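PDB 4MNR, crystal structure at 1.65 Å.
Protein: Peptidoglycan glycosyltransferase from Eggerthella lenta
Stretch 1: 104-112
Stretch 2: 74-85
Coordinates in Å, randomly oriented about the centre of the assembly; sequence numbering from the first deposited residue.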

ATOM      1  N   THR A 104     -32.470   3.841  21.811  1.00 53.38           N
ATOM      2  CA  THR A 104     -32.353   2.942  20.670  1.00 50.96           C
ATOM      3  C   THR A 104     -30.888   2.630  20.372  1.00 47.41           C
ATOM      4  O   THR A 104     -30.055   3.533  20.277  1.00 46.24           O
ATOM      5  CB  THR A 104     -33.015   3.530  19.408  1.00 55.03           C
ATOM      6  OG1 THR A 104     -32.265   4.663  18.954  1.00 59.53           O
ATOM      7  CG2 THR A 104     -34.449   3.956  19.704  1.00 55.77           C
ATOM      8  N   ALA A 105     -30.585   1.345  20.230  1.00 41.65           N
ATOM      9  CA  ALA A 105     -29.222   0.889  19.995  1.00 36.80           C
ATOM     10  C   ALA A 105     -28.643   1.456  18.705  1.00 33.36           C
ATOM     11  O   ALA A 105     -29.376   1.879  17.811  1.00 32.04           O
ATOM     12  CB  ALA A 105     -29.174  -0.635  19.972  1.00 35.84           C
ATOM     13  N   GLY A 106     -27.318   1.469  18.619  1.00 27.12           N
ATOM     14  CA  GLY A 106     -26.638   1.872  17.404  1.00 24.56           C
ATOM     15  C   GLY A 106     -26.591   0.728  16.411  1.00 24.96           C
ATOM     16  O   GLY A 106     -27.007  -0.390  16.711  1.00 27.44           O
ATOM     17  N   ASN A 107     -26.072   1.012  15.221  1.00 21.80           N
ATOM     18  CA  ASN A 107     -26.018   0.029  14.155  1.00 22.82           C
ATOM     19  C   ASN A 107     -24.700  -0.737  14.155  1.00 22.14           C
ATOM     20  O   ASN A 107     -23.682  -0.233  14.612  1.00 19.74           O
ATOM     21  CB  ASN A 107     -26.234   0.716  12.805  1.00 22.34           C
ATOM     22  CG  ASN A 107     -27.576   1.422  12.725  1.00 28.82           C
ATOM     23  OD1 ASN A 107     -28.609   0.840  13.040  1.00 28.61           O
ATOM     24  ND2 ASN A 107     -27.563   2.688  12.330  1.00 31.48           N
ATOM     25  N   ASP A 108     -24.733  -1.960  13.644  1.00 18.43           N
ATOM     26  CA  ASP A 108     -23.560  -2.814  13.619  1.00 18.06           C
ATOM     27  C   ASP A 108     -22.855  -2.656  12.286  1.00 17.03           C
ATOM     28  O   ASP A 108     -23.491  -2.636  11.231  1.00 18.07           O
ATOM     29  CB  ASP A 108     -23.951  -4.280  13.827  1.00 18.79           C
ATOM     30  CG  ASP A 108     -24.564  -4.541  15.193  1.00 32.16           C
ATOM     31  OD1 ASP A 108     -24.264  -3.799  16.158  1.00 29.20           O
ATOM     32  OD2 ASP A 108     -25.354  -5.501  15.300  1.00 35.17           O
ATOM     33  N   VAL A 109     -21.532  -2.551  12.341  1.00 14.55           N
ATOM     34  CA  VAL A 109     -20.722  -2.322  11.151  1.00 15.85           C
ATOM     35  C   VAL A 109     -19.903  -3.564  10.819  1.00 15.36           C
ATOM     36  O   VAL A 109     -19.181  -4.072  11.674  1.00 17.18           O
ATOM     37  CB  VAL A 109     -19.778  -1.132  11.385  1.00 14.49           C
ATOM     38  CG1 VAL A 109     -18.781  -0.999  10.235  1.00 16.11           C
ATOM     39  CG2 VAL A 109     -20.583   0.142  11.539  1.00 16.48           C
ATOM     40  N   THR A 110     -20.031  -4.055   9.584  1.00 13.70           N
ATOM     41  CA  THR A 110     -19.253  -5.205   9.115  1.00 12.05           C
ATOM     42  C   THR A 110     -18.169  -4.759   8.148  1.00 12.77           C
ATOM     43  O   THR A 110     -18.458  -4.135   7.125  1.00 12.72           O
ATOM     44  CB  THR A 110     -20.152  -6.255   8.416  1.00 14.64           C
ATOM     45  OG1 THR A 110     -21.129  -6.739   9.343  1.00 20.18           O
ATOM     46  CG2 THR A 110     -19.316  -7.436   7.921  1.00 14.83           C
ATOM     47  N   LEU A 111     -16.921  -5.065   8.486  1.00 10.17           N
ATOM     48  CA  LEU A 111     -15.783  -4.679   7.658  1.00 10.13           C
ATOM     49  C   LEU A 111     -15.546  -5.709   6.566  1.00 10.25           C
ATOM     50  O   LEU A 111     -16.098  -6.818   6.607  1.00 11.21           O
ATOM     51  CB  LEU A 111     -14.516  -4.556   8.505  1.00  9.84           C
ATOM     52  CG  LEU A 111     -14.589  -3.586   9.687  1.00 11.50           C
ATOM     53  CD1 LEU A 111     -13.237  -3.516  10.390  1.00 14.30           C
ATOM     54  CD2 LEU A 111     -15.046  -2.198   9.230  1.00 12.06           C
ATOM     55  N   THR A 112     -14.704  -5.332   5.605  1.00 10.10           N
ATOM     56  CA  THR A 112     -14.289  -6.232   4.529  1.00  9.26           C
ATOM     57  C   THR A 112     -13.168  -7.192   4.954  1.00 10.08           C
ATOM     58  O   THR A 112     -12.868  -8.154   4.238  1.00 10.29           O
ATOM     59  CB  THR A 112     -13.770  -5.435   3.318  1.00  7.42           C
ATOM     60  OG1 THR A 112     -12.832  -4.455   3.773  1.00  9.35           O
ATOM     61  CG2 THR A 112     -14.925  -4.714   2.604  1.00 10.70           C
TER
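Stretch 2 74-85: GIEKAYNDTLKG

Stretch 2 lies on stretch 1 as two short helical segments, the second spanning 80-84, broken at Tyr79, which leaves helical phi/psi (-113/26) and occupies the N-cap position of the segment that follows. The two chains run in opposing order: the start of stretch 1 meets Gly85, and Leu111, near its end, meets Ile75. Along the loop, Ala105 O lies 4.1 Å from Gly85 CA, whose positive phi (76°) favours glycine; an ideal CB there would fall 2.6 Å from Gly106 CA, a clash. Gly106 and Gly85 form the closest CA pair, Gly106 CA to Gly85 CA at 3.7 Å. Gly106 CA also makes a nearly linear CA-H...O contact with Leu83 O (3.2 Å, 172° at H), and an ideal CB would sit 1.7 Å from that same oxygen, so no side chain fits on this backbone. Asn107 supplies a backbone hydrogen bond, from its N to Thr82 O (2.9 Å, 165°), while its ND2 lies 3.2 Å from Thr82 CG2. Asn107 O, buried without a polar partner, packs 3.4 Å from Leu83 CD2. Residues 108-111 form a strand, and Asp108 points its CB away. Val109 points toward the helices: CG2 lies 3.7 Å from Leu83 CD2 and 4.4 Å from Tyr79 CB. Thr110 is out of reach; Leu111 closes the apolar contact, CD2 to Ile75 CD1 at 4.1 Å.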

ATOM      1  N   GLY A  74      -9.911   5.706  14.080  1.00 12.95           N
ATOM      2  CA  GLY A  74     -10.224   4.562  13.234  1.00 12.87           C
ATOM      3  C   GLY A  74     -11.684   4.485  12.814  1.00 11.09           C
ATOM      4  O   GLY A  74     -12.319   5.510  12.537  1.00 12.86           O
ATOM      5  N   ILE A  75     -12.220   3.271  12.758  1.00 12.35           N
ATOM      6  CA  ILE A  75     -13.608   3.063  12.345  1.00 12.34           C
ATOM      7  C   ILE A  75     -14.571   3.607  13.402  1.00 13.72           C
ATOM      8  O   ILE A  75     -15.634   4.132  13.072  1.00 14.34           O
ATOM      9  CB  ILE A  75     -13.888   1.561  12.039  1.00 12.18           C
ATOM     10  CG1 ILE A  75     -13.133   1.125  10.778  1.00 12.96           C
ATOM     11  CG2 ILE A  75     -15.386   1.281  11.900  1.00 14.03           C
ATOM     12  CD1 ILE A  75     -13.688   1.695   9.473  1.00 14.38           C
ATOM     13  N   GLU A  76     -14.182   3.518  14.673  1.00 12.92           N
ATOM     14  CA  GLU A  76     -14.998   4.076  15.759  1.00 15.51           C
ATOM     15  C   GLU A  76     -15.294   5.555  15.521  1.00 19.29           C
ATOM     16  O   GLU A  76     -16.382   6.049  15.835  1.00 19.37           O
ATOM     17  CB  GLU A  76     -14.287   3.923  17.111  1.00 18.48           C
ATOM     18  CG  GLU A  76     -14.136   2.487  17.611  1.00 15.86           C
ATOM     19  CD  GLU A  76     -15.361   1.987  18.374  1.00 16.64           C
ATOM     20  OE1 GLU A  76     -15.181   1.220  19.343  1.00 18.61           O
ATOM     21  OE2 GLU A  76     -16.499   2.346  18.013  1.00 17.70           O
ATOM     22  N   LYS A  77     -14.300   6.262  14.986  1.00 16.93           N
ATOM     23  CA  LYS A  77     -14.453   7.668  14.621  1.00 17.97           C
ATOM     24  C   LYS A  77     -15.230   7.852  13.317  1.00 15.35           C
ATOM     25  O   LYS A  77     -16.211   8.602  13.271  1.00 19.10           O
ATOM     26  CB  LYS A  77     -13.078   8.339  14.511  1.00 21.12           C
ATOM     27  CG  LYS A  77     -13.111   9.813  14.127  1.00 27.49           C
ATOM     28  CD  LYS A  77     -11.696  10.322  13.885  1.00 31.07           C
ATOM     29  CE  LYS A  77     -11.665  11.827  13.705  1.00 39.38           C
ATOM     30  NZ  LYS A  77     -11.352  12.204  12.302  1.00 42.48           N
ATOM     31  N   ALA A  78     -14.798   7.164  12.265  1.00 15.13           N
ATOM     32  CA  ALA A  78     -15.365   7.369  10.936  1.00 18.32           C
ATOM     33  C   ALA A  78     -16.844   7.027  10.889  1.00 19.18           C
ATOM     34  O   ALA A  78     -17.618   7.676  10.188  1.00 21.46           O
ATOM     35  CB  ALA A  78     -14.600   6.559   9.897  1.00 16.33           C
ATOM     36  N   TYR A  79     -17.234   6.004  11.642  1.00 15.76           N
ATOM     37  CA  TYR A  79     -18.616   5.549  11.620  1.00 17.20           C
ATOM     38  C   TYR A  79     -19.288   5.805  12.958  1.00 20.23           C
ATOM     39  O   TYR A  79     -20.252   5.134  13.320  1.00 20.70           O
ATOM     40  CB  TYR A  79     -18.687   4.070  11.199  1.00 19.33           C
ATOM     41  CG  TYR A  79     -18.295   3.912   9.748  1.00 20.50           C
ATOM     42  CD1 TYR A  79     -19.249   3.951   8.737  1.00 24.68           C
ATOM     43  CD2 TYR A  79     -16.962   3.797   9.388  1.00 22.24           C
ATOM     44  CE1 TYR A  79     -18.877   3.841   7.400  1.00 27.54           C
ATOM     45  CE2 TYR A  79     -16.586   3.694   8.072  1.00 26.84           C
ATOM     46  CZ  TYR A  79     -17.542   3.720   7.082  1.00 27.51           C
ATOM     47  OH  TYR A  79     -17.134   3.599   5.773  1.00 29.94           O
ATOM     48  N   ASN A  80     -18.782   6.805  13.680  1.00 17.62           N
ATOM     49  CA  ASN A  80     -19.320   7.155  14.990  1.00 19.81           C
ATOM     50  C   ASN A  80     -20.826   7.378  14.988  1.00 23.40           C
ATOM     51  O   ASN A  80     -21.528   6.874  15.858  1.00 21.80           O
ATOM     52  CB  ASN A  80     -18.604   8.382  15.560  1.00 20.75           C
ATOM     53  CG  ASN A  80     -18.950   8.638  17.014  1.00 25.28           C
ATOM     54  OD1 ASN A  80     -18.791   7.764  17.869  1.00 24.92           O
ATOM     55  ND2 ASN A  80     -19.409   9.849  17.308  1.00 25.80           N
ATOM     56  N   ASP A  81     -21.322   8.121  14.004  1.00 21.85           N
ATOM     57  CA  ASP A  81     -22.748   8.422  13.936  1.00 28.47           C
ATOM     58  C   ASP A  81     -23.625   7.176  13.791  1.00 24.85           C
ATOM     59  O   ASP A  81     -24.662   7.068  14.452  1.00 27.50           O
ATOM     60  CB  ASP A  81     -23.035   9.424  12.815  1.00 36.52           C
ATOM     61  CG  ASP A  81     -22.494  10.808  13.124  1.00 47.36           C
ATOM     62  OD1 ASP A  81     -22.370  11.143  14.324  1.00 50.07           O
ATOM     63  OD2 ASP A  81     -22.193  11.557  12.171  1.00 53.31           O
ATOM     64  N   THR A  82     -23.214   6.239  12.946  1.00 23.35           N
ATOM     65  CA  THR A  82     -24.003   5.026  12.767  1.00 26.27           C
ATOM     66  C   THR A  82     -23.872   4.106  13.977  1.00 24.36           C
ATOM     67  O   THR A  82     -24.832   3.445  14.369  1.00 22.93           O
ATOM     68  CB  THR A  82     -23.601   4.248  11.503  1.00 32.62           C
ATOM     69  OG1 THR A  82     -23.068   5.152  10.529  1.00 42.15           O
ATOM     70  CG2 THR A  82     -24.820   3.548  10.920  1.00 31.86           C
ATOM     71  N   LEU A  83     -22.683   4.074  14.570  1.00 19.33           N
ATOM     72  CA  LEU A  83     -22.434   3.190  15.708  1.00 19.48           C
ATOM     73  C   LEU A  83     -23.143   3.674  16.963  1.00 21.43           C
ATOM     74  O   LEU A  83     -23.592   2.871  17.776  1.00 22.15           O
ATOM     75  CB  LEU A  83     -20.931   3.077  15.975  1.00 18.29           C
ATOM     76  CG  LEU A  83     -20.155   2.273  14.934  1.00 16.48           C
ATOM     77  CD1 LEU A  83     -18.668   2.560  15.042  1.00 16.50           C
ATOM     78  CD2 LEU A  83     -20.450   0.782  15.142  1.00 16.89           C
ATOM     79  N   LYS A  84     -23.233   4.991  17.113  1.00 24.83           N
ATOM     80  CA  LYS A  84     -23.842   5.607  18.286  1.00 32.03           C
ATOM     81  C   LYS A  84     -25.343   5.347  18.351  1.00 36.84           C
ATOM     82  O   LYS A  84     -25.879   4.970  19.393  1.00 38.40           O
ATOM     83  CB  LYS A  84     -23.618   7.115  18.238  1.00 37.08           C
ATOM     84  CG  LYS A  84     -22.976   7.701  19.466  1.00 44.53           C
ATOM     85  CD  LYS A  84     -22.555   9.134  19.192  1.00 51.04           C
ATOM     86  CE  LYS A  84     -23.678   9.913  18.517  1.00 56.54           C
ATOM     87  NZ  LYS A  84     -23.284  11.315  18.203  1.00 59.47           N
ATOM     88  N   GLY A  85     -26.020   5.570  17.230  1.00 37.90           N
ATOM     89  CA  GLY A  85     -27.465   5.437  17.179  1.00 46.90           C
ATOM     90  C   GLY A  85     -28.168   6.614  17.827  1.00 52.02           C
ATOM     91  O   GLY A  85     -27.648   7.731  17.829  1.00 54.67           O
TER